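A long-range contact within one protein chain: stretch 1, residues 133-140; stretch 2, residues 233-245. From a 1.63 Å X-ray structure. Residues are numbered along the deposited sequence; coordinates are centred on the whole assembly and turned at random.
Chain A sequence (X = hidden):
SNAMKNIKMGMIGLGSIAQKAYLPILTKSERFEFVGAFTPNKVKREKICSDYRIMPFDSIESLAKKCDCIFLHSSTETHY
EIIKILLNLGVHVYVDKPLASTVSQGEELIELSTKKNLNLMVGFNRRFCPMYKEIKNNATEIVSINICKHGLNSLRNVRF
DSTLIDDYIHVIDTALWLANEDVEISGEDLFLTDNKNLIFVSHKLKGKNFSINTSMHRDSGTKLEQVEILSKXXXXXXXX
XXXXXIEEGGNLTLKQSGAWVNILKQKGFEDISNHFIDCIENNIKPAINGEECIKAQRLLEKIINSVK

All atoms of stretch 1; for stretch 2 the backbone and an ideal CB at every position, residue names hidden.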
# COMPACT_ATOMS: atom_id res chain seq x y z
N LYS A 133 18.21 11.15 -5.20
CA LYS A 133 19.63 10.88 -5.22
C LYS A 133 19.91 9.41 -4.91
O LYS A 133 20.82 8.79 -5.50
CB LYS A 133 20.40 11.80 -4.27
CG LYS A 133 20.47 13.23 -4.78
CD LYS A 133 21.25 14.21 -3.87
CE LYS A 133 22.63 13.71 -3.46
NZ LYS A 133 23.54 13.57 -4.63
N GLU A 134 19.19 8.86 -3.94
CA GLU A 134 19.39 7.46 -3.56
C GLU A 134 19.11 6.52 -4.73
O GLU A 134 19.94 5.67 -5.04
CB GLU A 134 18.56 7.09 -2.36
CG GLU A 134 18.84 5.69 -1.85
CD GLU A 134 18.31 5.42 -0.46
OE1 GLU A 134 17.65 6.31 0.12
OE2 GLU A 134 18.55 4.30 0.05
N ILE A 135 17.99 6.69 -5.41
CA ILE A 135 17.66 5.76 -6.49
C ILE A 135 18.61 5.96 -7.66
O ILE A 135 18.99 4.99 -8.30
CB ILE A 135 16.15 5.77 -6.92
CG1 ILE A 135 15.71 7.12 -7.50
CG2 ILE A 135 15.27 5.38 -5.73
CD1 ILE A 135 14.30 7.07 -8.19
N LYS A 136 19.05 7.20 -7.89
CA LYS A 136 20.00 7.46 -8.97
C LYS A 136 21.31 6.76 -8.66
O LYS A 136 21.91 6.12 -9.53
CB LYS A 136 20.26 8.95 -9.11
CG LYS A 136 21.21 9.34 -10.24
CD LYS A 136 21.44 10.86 -10.23
CE LYS A 136 22.36 11.33 -11.34
NZ LYS A 136 23.77 10.96 -11.04
N ASN A 137 21.76 6.88 -7.42
CA ASN A 137 23.05 6.30 -7.00
C ASN A 137 23.03 4.76 -7.03
O ASN A 137 24.06 4.13 -7.30
CB ASN A 137 23.41 6.76 -5.59
CG ASN A 137 23.85 8.22 -5.53
OD1 ASN A 137 24.23 8.82 -6.54
ND2 ASN A 137 23.84 8.78 -4.31
N ASN A 138 21.86 4.16 -6.80
CA ASN A 138 21.74 2.70 -6.69
C ASN A 138 21.29 1.98 -7.97
O ASN A 138 21.22 0.74 -8.00
CB ASN A 138 20.82 2.34 -5.53
CG ASN A 138 21.40 2.69 -4.20
OD1 ASN A 138 22.63 2.73 -4.04
ND2 ASN A 138 20.55 2.91 -3.21
N ALA A 139 21.03 2.75 -9.02
CA ALA A 139 20.55 2.19 -10.29
C ALA A 139 21.73 1.88 -11.17
O ALA A 139 22.61 2.73 -11.38
CB ALA A 139 19.64 3.17 -10.99
N THR A 140 21.78 0.65 -11.67
CA THR A 140 22.81 0.25 -12.62
C THR A 140 22.15 -0.57 -13.73
O THR A 140 21.19 -1.29 -13.49
CB THR A 140 23.92 -0.57 -11.95
OG1 THR A 140 23.37 -1.77 -11.41
CG2 THR A 140 24.58 0.24 -10.81
N UNK A 233 17.20 -6.47 -12.82
CA UNK A 233 16.77 -7.10 -11.57
C UNK A 233 16.07 -6.22 -10.57
O UNK A 233 15.86 -6.62 -9.44
CB UNK A 233 17.99 -7.71 -10.88
N UNK A 234 15.63 -5.04 -10.97
CA UNK A 234 15.13 -4.09 -10.00
C UNK A 234 14.18 -3.05 -10.58
O UNK A 234 14.33 -2.62 -11.73
CB UNK A 234 16.31 -3.38 -9.33
N UNK A 235 13.19 -2.67 -9.79
CA UNK A 235 12.39 -1.48 -10.08
C UNK A 235 12.56 -0.59 -8.85
O UNK A 235 12.48 -1.07 -7.71
CB UNK A 235 10.92 -1.81 -10.36
N UNK A 236 12.86 0.69 -9.07
CA UNK A 236 12.90 1.66 -7.98
C UNK A 236 11.87 2.75 -8.28
O UNK A 236 11.77 3.21 -9.41
CB UNK A 236 14.30 2.25 -7.81
N UNK A 237 11.13 3.19 -7.27
CA UNK A 237 10.22 4.30 -7.46
C UNK A 237 10.29 5.24 -6.29
O UNK A 237 10.45 4.80 -5.13
CB UNK A 237 8.79 3.80 -7.66
N UNK A 238 10.15 6.52 -6.56
CA UNK A 238 10.01 7.50 -5.49
C UNK A 238 8.71 8.23 -5.78
O UNK A 238 8.53 8.77 -6.87
CB UNK A 238 11.20 8.46 -5.41
N UNK A 239 7.80 8.23 -4.81
CA UNK A 239 6.50 8.84 -4.95
C UNK A 239 6.41 10.08 -4.08
O UNK A 239 6.74 10.05 -2.89
CB UNK A 239 5.39 7.84 -4.59
N UNK A 240 5.95 11.17 -4.69
CA UNK A 240 5.77 12.46 -4.01
C UNK A 240 7.01 12.92 -3.23
O UNK A 240 6.91 13.57 -2.16
CB UNK A 240 4.58 12.37 -3.05
N UNK A 241 8.17 12.58 -3.79
CA UNK A 241 9.49 12.91 -3.24
C UNK A 241 9.80 12.33 -1.88
O UNK A 241 10.88 12.63 -1.31
CB UNK A 241 9.63 14.43 -3.15
N UNK A 242 8.91 11.50 -1.32
CA UNK A 242 9.09 11.12 0.07
C UNK A 242 8.79 9.69 0.49
O UNK A 242 8.85 9.36 1.68
CB UNK A 242 8.22 12.04 0.92
N UNK A 243 8.47 8.84 -0.49
CA UNK A 243 8.33 7.42 -0.25
C UNK A 243 9.15 6.69 -1.31
O UNK A 243 9.05 7.02 -2.48
CB UNK A 243 6.86 6.99 -0.28
N UNK A 244 9.99 5.76 -0.87
CA UNK A 244 10.86 5.02 -1.78
C UNK A 244 10.45 3.54 -1.81
O UNK A 244 10.35 2.89 -0.75
CB UNK A 244 12.32 5.16 -1.36
N UNK A 245 10.19 3.03 -3.01
CA UNK A 245 9.81 1.63 -3.19
C UNK A 245 10.86 0.92 -4.03
O UNK A 245 11.35 1.48 -5.01
CB UNK A 245 8.43 1.52 -3.84

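Stretch 1 ends a helix that runs nearly antiparallel to the strand at 234-239, with the axes 8.9 Å apart at closest approach.

Position 233 has phi 71° and psi 14°. Positive phi favours glycine, though asparagine can also adopt it. Stretch 1 is out of reach. The residue is Gly-233.

Position 234 points its CA-to-CB bond toward stretch 1, but nothing there lies within 5.5 Å of the ideal CB. The carbonyl of Asn-138 offers an acceptor farther off. A long donor such as lysine or arginine would suit; a short side chain could not reach Asn-138 O. The residue is Lys-234. Its NZ donates to Asn-138 O at 2.9 Å. NZ also gives a weak hydrogen bond to water 2 (3.3 Å), which accepts from Thr-140 N (3.0 Å).

Position 235 is out of reach, and its extended backbone suits a beta-branched residue among others. It is Ile-235.

Position 236 faces the helix closely. Its ideal CB is 3.9 Å from Ile-135 CG2. The carbonyl of Ile-135 lies beyond. An aliphatic chain could pack here, and one ending in a donor could also use the carbonyl. The residue is Gln-236. Its NE2 makes a weak hydrogen bond to Ile-135 O, 3.1 Å with an angle of 129°. NE2 also donates to water 1 (3.0 Å), which accepts from Asn-138 ND2 (3.2 Å). OE1 comes within 3.3 Å of Ala-139 CB.

Position 237 points away; many side chains would suit, long polar ones included. Arg-237 forms a salt bridge from NH1 to OE1 of the residue at 245, 3.0 Å.

Position 238 points toward stretch 1, with its ideal CB 4.4 Å from Ile-135 CD1. A modest apolar side chain, such as valine or isoleucine, suits this. In Val-238, CG2 meets Ile-135 CD1 at 3.8 Å.

Positions 239 to 243 are out of reach. Position 239 is extended, so many residues would suit. Lys-239 pairs its NZ with OE2 of the residue at 245, 3.1 Å. Positive phi at 240 and 241 would suit glycine or asparagine. Asn-240 fits this; Leu-241 is less usual. At 242, in the turn, a polar residue would do; it is Asn-242. Position 243 is extended and suits beta-branched residues, among others; it is Val-243.

Position 244 points toward stretch 1. Its ideal CB is 5.3 Å from Ile-135 CG2, so a larger apolar chain, leucine or methionine, can close the distance. Leu-244 CD1 reaches Ile-135 CG2 at 3.7 Å and lies 3.8 Å from Glu-134 OE1.

Position 245 points away; many residues would suit, charged ones included. Glu-245 is the acidic partner in both salt bridges.

Stretch 2 233-245: GKIQRVKNLNVLE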
# COMPACT_ATOMS: atom_id res chain seq x y z
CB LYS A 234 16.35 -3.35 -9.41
CG LYS A 234 16.08 -2.56 -8.19
CD LYS A 234 17.31 -1.73 -7.77
CE LYS A 234 18.58 -2.50 -7.64
NZ LYS A 234 19.63 -1.57 -7.12
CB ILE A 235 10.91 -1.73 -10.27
CG1 ILE A 235 10.65 -2.74 -11.40
CG2 ILE A 235 10.22 -0.42 -10.60
CD1 ILE A 235 9.18 -3.13 -11.60
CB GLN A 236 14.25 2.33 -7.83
CG GLN A 236 15.45 1.42 -7.56
CD GLN A 236 16.79 2.04 -8.01
OE1 GLN A 236 17.08 2.10 -9.20
NE2 GLN A 236 17.58 2.47 -7.07
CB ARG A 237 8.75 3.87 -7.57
CG ARG A 237 8.45 2.63 -8.32
CD ARG A 237 6.93 2.52 -8.51
NE ARG A 237 6.69 1.33 -9.29
CZ ARG A 237 6.66 0.11 -8.79
NH1 ARG A 237 6.78 -0.09 -7.47
NH2 ARG A 237 6.48 -0.90 -9.59
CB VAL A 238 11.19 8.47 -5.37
CG1 VAL A 238 10.89 9.53 -4.31
CG2 VAL A 238 12.43 7.74 -5.00
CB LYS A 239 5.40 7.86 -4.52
CG LYS A 239 5.31 6.63 -5.39
CD LYS A 239 4.19 5.71 -4.89
CE LYS A 239 4.00 4.50 -5.78
NZ LYS A 239 2.92 3.63 -5.24
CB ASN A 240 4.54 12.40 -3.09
CG ASN A 240 3.25 12.19 -3.87
OD1 ASN A 240 3.14 12.58 -5.03
ND2 ASN A 240 2.26 11.64 -3.21
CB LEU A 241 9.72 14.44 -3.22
CG LEU A 241 9.66 15.15 -4.56
CD1 LEU A 241 8.27 15.38 -4.99
CD2 LEU A 241 10.43 16.51 -4.50
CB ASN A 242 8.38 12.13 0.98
CG ASN A 242 6.87 12.03 0.90
OD1 ASN A 242 6.33 11.14 0.25
ND2 ASN A 242 6.18 12.94 1.60
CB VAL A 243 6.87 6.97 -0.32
CG1 VAL A 243 6.79 5.43 -0.22
CG2 VAL A 243 6.08 7.63 0.82
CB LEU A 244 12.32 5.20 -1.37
CG LEU A 244 13.42 4.73 -2.33
CD1 LEU A 244 14.71 5.49 -2.10
CD2 LEU A 244 13.63 3.26 -2.20
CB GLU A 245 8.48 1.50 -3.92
CG GLU A 245 7.31 2.14 -3.22
CD GLU A 245 6.00 1.97 -3.96
OE1 GLU A 245 6.00 1.54 -5.13
OE2 GLU A 245 4.95 2.26 -3.35
O HOH W 1 17.48 2.50 -4.08
O HOH W 2 19.91 -1.34 -10.37
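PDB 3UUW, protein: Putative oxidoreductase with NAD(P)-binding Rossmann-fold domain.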